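457aa long hypothetical protein (Pyrococcus horikoshii, PDB 2CSU) is of unknown function but is built from a Rossmann-type CoA-binding domain and two domains related to those of succinyl-CoA ligases. Local coordinates at residues E26-K29 with N30-Y34; E325-I328 with E329-S333; F219-V222 with A223-T227. All coordinates share one frame; numbering follows the deposited sequence.

Interaction 1: E26-K29 with N30-Y34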
# COMPACT_ATOMS: atom_id res chain seq x y z
N GLU A 26 -25.48 -13.49 -7.74
CA GLU A 26 -24.29 -13.48 -6.90
C GLU A 26 -24.60 -13.67 -5.42
O GLU A 26 -23.83 -14.28 -4.68
CB GLU A 26 -23.53 -12.16 -7.07
CG GLU A 26 -22.95 -11.88 -8.45
CD GLU A 26 -21.97 -12.95 -8.92
OE1 GLU A 26 -21.24 -13.52 -8.07
OE2 GLU A 26 -21.93 -13.21 -10.15
N VAL A 27 -25.72 -13.12 -4.98
CA VAL A 27 -26.08 -13.23 -3.58
C VAL A 27 -26.37 -14.69 -3.21
O VAL A 27 -25.87 -15.20 -2.20
CB VAL A 27 -27.33 -12.37 -3.26
CG1 VAL A 27 -27.76 -12.62 -1.84
CG2 VAL A 27 -27.03 -10.89 -3.49
N PHE A 28 -27.18 -15.36 -4.03
CA PHE A 28 -27.45 -16.75 -3.69
C PHE A 28 -26.19 -17.61 -3.83
O PHE A 28 -25.92 -18.52 -3.06
CB PHE A 28 -28.54 -17.26 -4.62
CG PHE A 28 -29.04 -18.59 -4.14
CD1 PHE A 28 -29.70 -18.68 -2.92
CD2 PHE A 28 -28.87 -19.72 -4.92
CE1 PHE A 28 -30.18 -19.91 -2.48
CE2 PHE A 28 -29.35 -20.95 -4.48
CZ PHE A 28 -30.01 -21.04 -3.26
N LYS A 29 -25.41 -17.29 -4.89
CA LYS A 29 -24.16 -18.00 -5.10
C LYS A 29 -23.26 -17.92 -3.86
O LYS A 29 -22.69 -18.89 -3.40
CB LYS A 29 -23.45 -17.36 -6.29
CG LYS A 29 -21.93 -17.54 -6.22
CD LYS A 29 -21.32 -17.83 -7.59
CE LYS A 29 -20.58 -16.61 -8.17
NZ LYS A 29 -21.10 -16.31 -9.50
N ASN A 30 -23.12 -16.68 -3.36
CA ASN A 30 -22.29 -16.49 -2.18
C ASN A 30 -22.87 -17.20 -0.96
O ASN A 30 -22.16 -17.69 -0.09
CB ASN A 30 -22.19 -14.99 -1.90
CG ASN A 30 -21.29 -14.35 -2.94
OD1 ASN A 30 -20.25 -14.88 -3.30
ND2 ASN A 30 -21.73 -13.17 -3.41
N LEU A 31 -24.19 -17.25 -0.82
CA LEU A 31 -24.78 -17.87 0.36
C LEU A 31 -24.77 -19.40 0.31
O LEU A 31 -25.19 -20.05 1.28
CB LEU A 31 -26.22 -17.36 0.56
CG LEU A 31 -26.26 -15.89 1.00
CD1 LEU A 31 -27.69 -15.41 1.16
CD2 LEU A 31 -25.49 -15.74 2.30
N LYS A 32 -24.30 -19.97 -0.79
CA LYS A 32 -24.23 -21.42 -0.85
C LYS A 32 -23.16 -21.96 0.10
O LYS A 32 -23.09 -23.13 0.42
CB LYS A 32 -23.90 -21.82 -2.29
CG LYS A 32 -25.07 -21.57 -3.24
CD LYS A 32 -25.67 -22.87 -3.77
CE LYS A 32 -25.02 -23.34 -5.07
NZ LYS A 32 -25.89 -24.30 -5.74
N GLU A 33 -22.27 -21.04 0.51
CA GLU A 33 -21.19 -21.41 1.42
C GLU A 33 -21.63 -21.33 2.89
O GLU A 33 -20.89 -21.64 3.81
CB GLU A 33 -20.01 -20.46 1.18
CG GLU A 33 -19.36 -20.67 -0.18
CD GLU A 33 -18.27 -19.64 -0.38
OE1 GLU A 33 -17.47 -19.45 0.52
OE2 GLU A 33 -18.25 -19.01 -1.44
N TYR A 34 -22.88 -20.87 3.09
CA TYR A 34 -23.39 -20.73 4.45
C TYR A 34 -24.18 -21.97 4.89
O TYR A 34 -25.27 -22.25 4.41
CB TYR A 34 -24.27 -19.48 4.49
CG TYR A 34 -24.70 -19.21 5.89
CD1 TYR A 34 -23.78 -18.73 6.81
CD2 TYR A 34 -26.01 -19.48 6.29
CE1 TYR A 34 -24.16 -18.52 8.13
CE2 TYR A 34 -26.39 -19.27 7.60
CZ TYR A 34 -25.47 -18.80 8.52
OH TYR A 34 -25.85 -18.57 9.83
O HOH W 1 -19.48 -12.54 -5.48
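The C-terminal part of helix 23-31, the crossover of a beta-alpha-beta unit, and the turn after it set V27 beside L31 and E26 beside N30, two i to i+4 pairs. The apolar pair lies side by side and points the same way, with V27 CG1 4.1 Å from L31 CD1. V27 sets CG1 anti to its backbone N (chi1 174°), and this is the methyl that meets the leucine. The amide of L31 bonds to V27 O at 3.0 Å.

E26 and N30 build the polar flank. The backbone bond from N30 N to E26 O measures 2.8 Å, and the asparagine side chain bends back over the same carbonyl. Its ND2 nevertheless donates to T142 O, and a water that accepts from ND2 at 3.1 Å and donates to E26 OE1 ties the amide to the carboxylate. That carboxylate also forms a salt bridge with K29, NZ standing 3.1 Å from OE1, although each N-H bond of the pair is weak; the lysine chain bends at three torsions to get there.

Further on, K32 N bonds to K29 O at 3.3 Å. The K32 chain runs past F28, its CD lying 4.2 Å from ring atom CE2, while NZ goes on to Q50 O. A type I turn from L31 to Y34 then leads the chain toward strand 38-42. V27, F28 and L31 pack on strands 10-14 and 38-42, as the first crossover helix of a Rossmann-type fold does.

Interaction 2: E325-I328 with E329-S333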
# COMPACT_ATOMS: atom_id res chain seq x y z
N GLU A 325 20.75 -0.35 31.58
CA GLU A 325 22.10 -0.74 31.18
C GLU A 325 22.22 -2.26 31.05
O GLU A 325 22.85 -2.80 30.15
CB GLU A 325 23.08 -0.23 32.23
CG GLU A 325 24.07 0.78 31.65
CD GLU A 325 25.00 0.08 30.70
OE1 GLU A 325 24.62 -0.15 29.56
OE2 GLU A 325 26.12 -0.24 31.10
N LYS A 326 21.63 -2.97 32.04
CA LYS A 326 21.68 -4.42 32.02
C LYS A 326 21.25 -4.98 30.66
O LYS A 326 21.86 -5.88 30.10
CB LYS A 326 20.76 -4.95 33.12
CG LYS A 326 21.19 -4.48 34.51
CD LYS A 326 20.03 -4.48 35.51
CE LYS A 326 20.01 -3.23 36.39
NZ LYS A 326 18.64 -2.75 36.54
N THR A 327 20.12 -4.44 30.16
CA THR A 327 19.62 -4.90 28.87
C THR A 327 20.54 -4.47 27.73
O THR A 327 20.89 -5.25 26.85
CB THR A 327 18.22 -4.31 28.67
OG1 THR A 327 17.37 -4.76 29.73
CG2 THR A 327 17.64 -4.79 27.34
N ILE A 328 20.98 -3.22 27.78
CA ILE A 328 21.92 -2.70 26.78
C ILE A 328 23.21 -3.51 26.74
O ILE A 328 23.75 -3.78 25.67
CB ILE A 328 22.27 -1.23 27.09
CG1 ILE A 328 21.00 -0.38 27.05
CG2 ILE A 328 23.31 -0.71 26.12
CD1 ILE A 328 21.18 1.01 27.60
N GLU A 329 23.70 -3.89 27.92
CA GLU A 329 24.93 -4.66 28.01
C GLU A 329 24.84 -6.02 27.36
O GLU A 329 25.76 -6.42 26.64
CB GLU A 329 25.37 -4.83 29.48
CG GLU A 329 26.16 -3.65 30.02
CD GLU A 329 26.81 -3.95 31.36
OE1 GLU A 329 27.50 -3.05 31.90
OE2 GLU A 329 26.64 -5.08 31.88
N GLU A 330 23.76 -6.74 27.61
CA GLU A 330 23.60 -8.06 27.02
C GLU A 330 23.46 -7.95 25.50
O GLU A 330 23.94 -8.81 24.77
CB GLU A 330 22.36 -8.72 27.65
CG GLU A 330 22.00 -10.20 27.62
CD GLU A 330 20.98 -10.87 28.53
OE1 GLU A 330 20.70 -10.64 29.70
OE2 GLU A 330 20.43 -11.74 27.87
N LEU A 331 22.79 -6.90 25.04
CA LEU A 331 22.62 -6.69 23.60
C LEU A 331 24.00 -6.57 22.96
O LEU A 331 24.29 -7.19 21.92
CB LEU A 331 21.81 -5.42 23.33
CG LEU A 331 20.30 -5.47 23.60
CD1 LEU A 331 19.69 -4.08 23.43
CD2 LEU A 331 19.64 -6.46 22.64
N ARG A 332 24.84 -5.78 23.60
CA ARG A 332 26.20 -5.53 23.16
C ARG A 332 27.07 -6.79 23.15
O ARG A 332 28.08 -6.85 22.45
CB ARG A 332 26.82 -4.48 24.08
CG ARG A 332 28.18 -3.96 23.71
CD ARG A 332 28.25 -2.50 24.14
NE ARG A 332 27.67 -2.31 25.47
CZ ARG A 332 27.24 -1.15 25.95
NH1 ARG A 332 27.32 -0.04 25.21
NH2 ARG A 332 26.74 -1.09 27.18
N SER A 333 26.68 -7.81 23.90
CA SER A 333 27.47 -9.03 23.96
C SER A 333 27.30 -9.97 22.77
O SER A 333 28.28 -10.56 22.31
CB SER A 333 27.16 -9.79 25.24
OG SER A 333 25.93 -10.47 25.14
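I328 and R332, one turn apart on helix 325-334, meet where the isoleucine branch methyl CG2 lies over one face of the guanidinium, 3.6 Å from NH2. CG2 is anti to the backbone N of I328, while the arginine, bent at chi2 and chi3, folds back along the helix toward it. The same NH2 reaches E325 OE1 at 3.3 Å, close to the guanidinium plane, in a salt bridge whose hydrogen bond is weak: the N-H points poorly at the oxygen (120°), and the carboxylate is turned 68° from the guanidinium.

This charged side is exposed to solvent and loosely held. E325 OE2 stands 3.2 Å from E329 OE1, two acceptors of like charge with their carboxylate planes 82° apart. The nearby arginine would be expected to ease this repulsion.

Between the two sides runs the regular backbone. E329 N binds E325 O at 2.6 Å, and the amides of E330, L331 and R332 follow with the same i to i+4 spacing. S333 folds its hydroxyl back to donate to E330 O at 2.6 Å, and because S333 N uses the same carbonyl, that oxygen takes two bonds.

The packed side, in contrast, is the buried face of T327 and L331. L331 CG sits 3.3 Å from T327 O, whereas the two side chains barely meet, each being held instead against the protein. T327 OG1 is hydrogen-bonded to D366. T327 and L331 pack on L362 of helix 353-365, L331 also touches T359, and I328 and L331 rest on V341 of strand 340-341.

Interaction 3: F219-V222 with A223-T227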
# COMPACT_ATOMS: atom_id res chain seq x y z
N PHE A 219 -25.41 8.82 18.32
CA PHE A 219 -24.14 8.27 17.88
C PHE A 219 -23.03 8.53 18.90
O PHE A 219 -22.35 7.60 19.35
CB PHE A 219 -23.76 8.88 16.53
CG PHE A 219 -22.49 8.31 15.93
CD1 PHE A 219 -22.56 7.42 14.86
CD2 PHE A 219 -21.24 8.68 16.43
CE1 PHE A 219 -21.38 6.90 14.30
CE2 PHE A 219 -20.06 8.16 15.87
CZ PHE A 219 -20.14 7.27 14.80
N MSE A 220 -22.85 9.80 19.26
CA MSE A 220 -21.80 10.16 20.20
C MSE A 220 -21.95 9.51 21.58
O MSE A 220 -20.96 9.04 22.15
CB MSE A 220 -21.72 11.68 20.34
CG MSE A 220 -21.01 12.37 19.18
SE MSE A 220 -19.90 11.27 18.25
CE MSE A 220 -19.74 12.15 16.75
N GLU A 221 -23.16 9.45 22.10
CA GLU A 221 -23.36 8.86 23.42
C GLU A 221 -23.17 7.34 23.38
O GLU A 221 -22.71 6.75 24.35
CB GLU A 221 -24.74 9.21 23.97
CG GLU A 221 -24.93 8.81 25.43
CD GLU A 221 -23.84 9.39 26.35
OE1 GLU A 221 -23.71 10.63 26.44
OE2 GLU A 221 -23.12 8.58 26.99
N VAL A 222 -23.52 6.71 22.26
CA VAL A 222 -23.33 5.27 22.13
C VAL A 222 -21.82 5.03 22.00
O VAL A 222 -21.26 4.14 22.63
CB VAL A 222 -24.07 4.72 20.87
CG1 VAL A 222 -23.41 3.44 20.40
CG2 VAL A 222 -25.54 4.45 21.21
N ALA A 223 -21.17 5.84 21.18
CA ALA A 223 -19.73 5.72 20.97
C ALA A 223 -18.96 5.90 22.27
O ALA A 223 -18.01 5.17 22.55
CB ALA A 223 -19.25 6.74 19.94
N LYS A 224 -19.37 6.89 23.07
CA LYS A 224 -18.74 7.18 24.35
C LYS A 224 -18.71 5.93 25.22
O LYS A 224 -17.74 5.64 25.89
CB LYS A 224 -19.55 8.28 25.04
CG LYS A 224 -18.66 9.28 25.77
CD LYS A 224 -19.44 10.13 26.77
CE LYS A 224 -19.26 11.64 26.53
NZ LYS A 224 -20.35 12.37 27.18
N ARG A 225 -19.84 5.22 25.24
CA ARG A 225 -19.92 4.01 26.06
C ARG A 225 -19.11 2.86 25.45
O ARG A 225 -18.27 2.24 26.09
CB ARG A 225 -21.39 3.62 26.17
CG ARG A 225 -22.10 4.30 27.33
CD ARG A 225 -23.48 3.70 27.60
NE ARG A 225 -24.44 4.10 26.56
CZ ARG A 225 -24.73 3.18 25.64
NH1 ARG A 225 -24.18 1.98 25.70
NH2 ARG A 225 -25.60 3.47 24.66
N VAL A 226 -19.42 2.54 24.18
CA VAL A 226 -18.75 1.42 23.53
C VAL A 226 -17.22 1.57 23.54
O VAL A 226 -16.47 0.62 23.74
CB VAL A 226 -19.25 1.31 22.08
CG1 VAL A 226 -18.60 0.12 21.39
CG2 VAL A 226 -20.76 1.15 22.06
N THR A 227 -16.76 2.81 23.29
CA THR A 227 -15.32 3.04 23.21
C THR A 227 -14.62 2.74 24.52
O THR A 227 -13.40 2.83 24.65
CB THR A 227 -15.09 4.50 22.83
OG1 THR A 227 -13.72 4.68 22.47
CG2 THR A 227 -15.39 5.39 24.03
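Apolar packing joins V222 to V226 on the buried side of helix 216-229: the valines lie side by side and point the same way, with CG1 of V222 3.9 Å from CG2 of V226. One turn earlier F219 approaches A223 more loosely, its ring atom CE2 standing 4.4 Å from the alanine CB.

Hydrogen bonding is that of a continuous alpha helix. A223 N donates to F219 O and K224 N to M220 O, both at 2.8 Å, and V226 N donates to V222 O at 2.9 Å. The link from R225 N to E221 O is weak at 3.4 Å.

Charged groups occupy the outer side. E221 bends at chi2 (54°), which carries its carboxylate across the chain of K224; OE1 and NZ are 3.9 Å apart, a long salt bridge. R225 bends at chi3 and doubles back over V222. CA of V222 covers one face of the guanidinium, and CG2 lies 3.6 Å from NH2, which also has a long, weak ion pair with E195.

F219 and V222 pack on M194 of helix 190-197, and F219 also reaches L208 and I210 of strand 205-210. Selenomethionine M220 leans on A264 and F265 of helix 258-267, while A223 touches S268 and V270 just beyond that helix.

In the fold
From the N terminus the chain meets interaction 1 first, then interaction 3, then interaction 2. Each is made within one continuous stretch, helical in interactions 2 and 3 and running from helix into a turn in interaction 1, so none closes a long loop, and the three follow in series without nesting or crossing. Interaction 1 belongs to the crossover between strands 10-14 and 38-42 of the CoA-binding domain, and interaction 3 to that between strands 205-210 and 232-236 of the flavodoxin-like domain. Interaction 2 ties helix 325-334 to helix 353-365 and strand 340-341 in the Ligase-CoA domain, its centre about 57 Å from that of interaction 1.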